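Local coordinates for surface protein SPB1 (Streptococcus agalactiae, PDB 4UZG), which forms the backbone of the group B streptococcus type 2b pilus, its subunits probably being joined covalently by sortase, at residues L71-Y82 with T94-T102. Numbering follows the deposited sequence.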
# COMPACT_ATOMS: atom_id res chain seq x y z
N LEU A 71 -7.14 -4.70 -24.73
CA LEU A 71 -7.01 -6.13 -25.03
C LEU A 71 -7.97 -6.94 -24.18
O LEU A 71 -8.35 -6.53 -23.08
CB LEU A 71 -5.58 -6.59 -24.79
CG LEU A 71 -4.48 -5.79 -25.49
CD1 LEU A 71 -3.12 -6.46 -25.27
CD2 LEU A 71 -4.75 -5.63 -26.96
N THR A 72 -8.36 -8.09 -24.71
CA THR A 72 -9.18 -9.04 -23.97
C THR A 72 -8.44 -10.36 -23.78
O THR A 72 -7.57 -10.73 -24.56
CB THR A 72 -10.50 -9.29 -24.68
OG1 THR A 72 -10.25 -9.88 -25.96
CG2 THR A 72 -11.28 -7.99 -24.85
N GLN A 73 -8.81 -11.07 -22.72
CA GLN A 73 -8.11 -12.28 -22.33
C GLN A 73 -8.40 -13.46 -23.26
O GLN A 73 -9.55 -13.67 -23.65
CB GLN A 73 -8.51 -12.66 -20.90
CG GLN A 73 -7.66 -13.77 -20.31
CD GLN A 73 -8.10 -14.15 -18.91
OE1 GLN A 73 -8.74 -13.38 -18.20
NE2 GLN A 73 -7.77 -15.37 -18.52
N GLY A 74 -7.36 -14.21 -23.62
CA GLY A 74 -7.51 -15.42 -24.44
C GLY A 74 -6.15 -16.00 -24.81
O GLY A 74 -5.13 -15.31 -24.74
N SER A 75 -6.14 -17.27 -25.23
CA SER A 75 -4.87 -17.93 -25.58
C SER A 75 -4.52 -17.87 -27.06
O SER A 75 -3.41 -18.27 -27.46
CB SER A 75 -4.91 -19.40 -25.15
OG SER A 75 -5.91 -20.09 -25.87
N GLU A 76 -5.44 -17.37 -27.88
CA GLU A 76 -5.19 -17.28 -29.32
C GLU A 76 -4.13 -16.24 -29.69
O GLU A 76 -4.00 -15.17 -29.06
CB GLU A 76 -6.49 -17.03 -30.11
CG GLU A 76 -7.35 -15.88 -29.63
CD GLU A 76 -8.35 -16.27 -28.54
OE1 GLU A 76 -7.92 -16.74 -27.47
OE2 GLU A 76 -9.57 -16.10 -28.75
N LYS A 77 -3.35 -16.61 -30.70
CA LYS A 77 -2.29 -15.78 -31.23
C LYS A 77 -2.92 -14.83 -32.25
O LYS A 77 -2.85 -15.06 -33.46
CB LYS A 77 -1.24 -16.66 -31.88
CG LYS A 77 0.07 -15.99 -32.17
CD LYS A 77 0.95 -16.91 -33.00
CE LYS A 77 2.35 -16.33 -33.16
NZ LYS A 77 3.23 -16.71 -32.04
N ALA A 78 -3.55 -13.77 -31.74
CA ALA A 78 -4.39 -12.91 -32.55
C ALA A 78 -4.43 -11.49 -32.01
O ALA A 78 -4.20 -11.25 -30.81
CB ALA A 78 -5.81 -13.47 -32.64
N THR A 79 -4.72 -10.54 -32.90
CA THR A 79 -4.78 -9.15 -32.52
C THR A 79 -5.82 -8.91 -31.42
O THR A 79 -6.86 -9.57 -31.34
CB THR A 79 -5.08 -8.26 -33.75
OG1 THR A 79 -4.80 -6.90 -33.41
CG2 THR A 79 -6.50 -8.41 -34.26
N GLY A 80 -5.48 -8.00 -30.51
CA GLY A 80 -6.41 -7.60 -29.48
C GLY A 80 -6.47 -8.50 -28.28
O GLY A 80 -7.36 -8.29 -27.44
N LYS A 81 -5.58 -9.48 -28.17
CA LYS A 81 -5.63 -10.51 -27.12
C LYS A 81 -4.46 -10.44 -26.15
O LYS A 81 -3.36 -9.98 -26.50
CB LYS A 81 -5.67 -11.92 -27.76
CG LYS A 81 -6.80 -12.17 -28.73
CD LYS A 81 -8.16 -11.89 -28.13
CE LYS A 81 -8.50 -12.83 -26.98
NZ LYS A 81 -9.89 -12.60 -26.48
N TYR A 82 -4.67 -10.99 -24.95
CA TYR A 82 -3.57 -11.31 -24.06
C TYR A 82 -3.89 -12.59 -23.34
O TYR A 82 -5.04 -12.85 -23.01
CB TYR A 82 -3.28 -10.20 -23.04
CG TYR A 82 -4.31 -10.01 -21.94
CD1 TYR A 82 -5.41 -9.19 -22.13
CD2 TYR A 82 -4.16 -10.63 -20.71
CE1 TYR A 82 -6.35 -9.00 -21.12
CE2 TYR A 82 -5.08 -10.44 -19.70
CZ TYR A 82 -6.17 -9.63 -19.90
OH TYR A 82 -7.07 -9.45 -18.86
N THR A 94 0.96 -12.50 -21.31
CA THR A 94 1.68 -12.63 -22.58
C THR A 94 0.82 -12.01 -23.66
O THR A 94 -0.32 -12.42 -23.85
CB THR A 94 1.97 -14.09 -22.89
OG1 THR A 94 2.72 -14.65 -21.81
CG2 THR A 94 2.76 -14.24 -24.17
N ILE A 95 1.37 -11.01 -24.35
CA ILE A 95 0.63 -10.29 -25.38
C ILE A 95 1.20 -10.73 -26.75
O ILE A 95 2.33 -10.40 -27.09
CB ILE A 95 0.79 -8.77 -25.23
CG1 ILE A 95 0.30 -8.31 -23.85
CG2 ILE A 95 0.04 -8.06 -26.36
CD1 ILE A 95 0.53 -6.84 -23.56
N PRO A 96 0.42 -11.49 -27.53
CA PRO A 96 0.91 -11.84 -28.87
C PRO A 96 1.03 -10.57 -29.72
O PRO A 96 0.18 -9.68 -29.65
CB PRO A 96 -0.15 -12.82 -29.40
CG PRO A 96 -1.38 -12.48 -28.67
CD PRO A 96 -0.91 -12.05 -27.28
N TRP A 97 2.07 -10.52 -30.54
CA TRP A 97 2.44 -9.30 -31.25
C TRP A 97 2.38 -9.48 -32.76
O TRP A 97 2.39 -8.49 -33.51
CB TRP A 97 3.86 -8.88 -30.82
CG TRP A 97 4.09 -7.41 -30.85
CD1 TRP A 97 4.93 -6.72 -31.67
CD2 TRP A 97 3.48 -6.43 -29.99
NE1 TRP A 97 4.89 -5.39 -31.38
CE2 TRP A 97 4.01 -5.18 -30.36
CE3 TRP A 97 2.57 -6.50 -28.94
CZ2 TRP A 97 3.64 -4.00 -29.72
CZ3 TRP A 97 2.20 -5.33 -28.31
CH2 TRP A 97 2.73 -4.10 -28.69
N ALA A 98 2.34 -10.72 -33.22
CA ALA A 98 2.31 -11.02 -34.65
C ALA A 98 1.65 -12.38 -34.81
O ALA A 98 1.62 -13.18 -33.88
CB ALA A 98 3.74 -11.04 -35.25
N ALA A 99 1.16 -12.65 -36.02
CA ALA A 99 0.45 -13.89 -36.29
C ALA A 99 1.36 -15.11 -36.28
O ALA A 99 0.89 -16.22 -36.03
CB ALA A 99 -0.29 -13.81 -37.62
N THR A 100 2.64 -14.91 -36.59
CA THR A 100 3.64 -16.00 -36.60
C THR A 100 4.96 -15.49 -36.02
O THR A 100 5.15 -14.28 -35.90
CB THR A 100 3.92 -16.54 -38.01
OG1 THR A 100 4.52 -15.51 -38.81
CG2 THR A 100 2.64 -17.02 -38.67
N ASN A 101 5.89 -16.40 -35.71
CA ASN A 101 7.12 -16.01 -35.00
C ASN A 101 8.33 -15.61 -35.84
O ASN A 101 9.28 -15.01 -35.31
CB ASN A 101 7.57 -17.10 -34.04
CG ASN A 101 6.47 -17.53 -33.11
OD1 ASN A 101 5.51 -16.80 -32.89
ND2 ASN A 101 6.58 -18.75 -32.59
N THR A 102 8.30 -15.94 -37.12
CA THR A 102 9.42 -15.64 -38.01
C THR A 102 8.93 -14.75 -39.15
O THR A 102 7.74 -14.71 -39.43
CB THR A 102 10.01 -16.93 -38.59
OG1 THR A 102 8.97 -17.69 -39.21
CG2 THR A 102 10.65 -17.75 -37.47
O HOH W 1 -1.87 -16.61 -35.56
O HOH W 2 -2.34 -8.78 -28.85
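At the open end of the antiparallel hairpin of strands 81-87 and 90-96, Pro-96 packs against the loop that leads into the hairpin, an example of a proline packed against backbone carbonyl oxygens. Its CD lies 3.3 Å from Lys-81 O, while CG faces the carbonyl oxygens of Glu-76 and Ala-78; the latter residue opens the type II turn that ends at Lys-81. On the buried side, Leu-71 CD1 meets Ile-95 CG2 at 3.7 Å, the two side chains crossing at about a right angle; Val-59 and Ile-61 of strand 50-62 also pack on Leu-71. Lys-77 instead reaches along the solvent-exposed side. With CG anti to the backbone N (chi1 -165°), its chain runs extended past Pro-96 CB and the carbonyls of Ala-98 and Ala-99, CD coming within 3.1 Å of Ala-99 O. Only the last torsion bends (chi4 87°), which turns the ammonium group to Asn-101; NZ lies 2.4 Å from Asn-101 OD1, too short for an ordinary hydrogen bond, so the details of this link are doubtful. Water bridges carry on where direct strand pairing stops: one water donates to both Lys-81 O and Pro-96 O, and a second joins Lys-77 O to Ala-99 O, each bond 2.8 Å long.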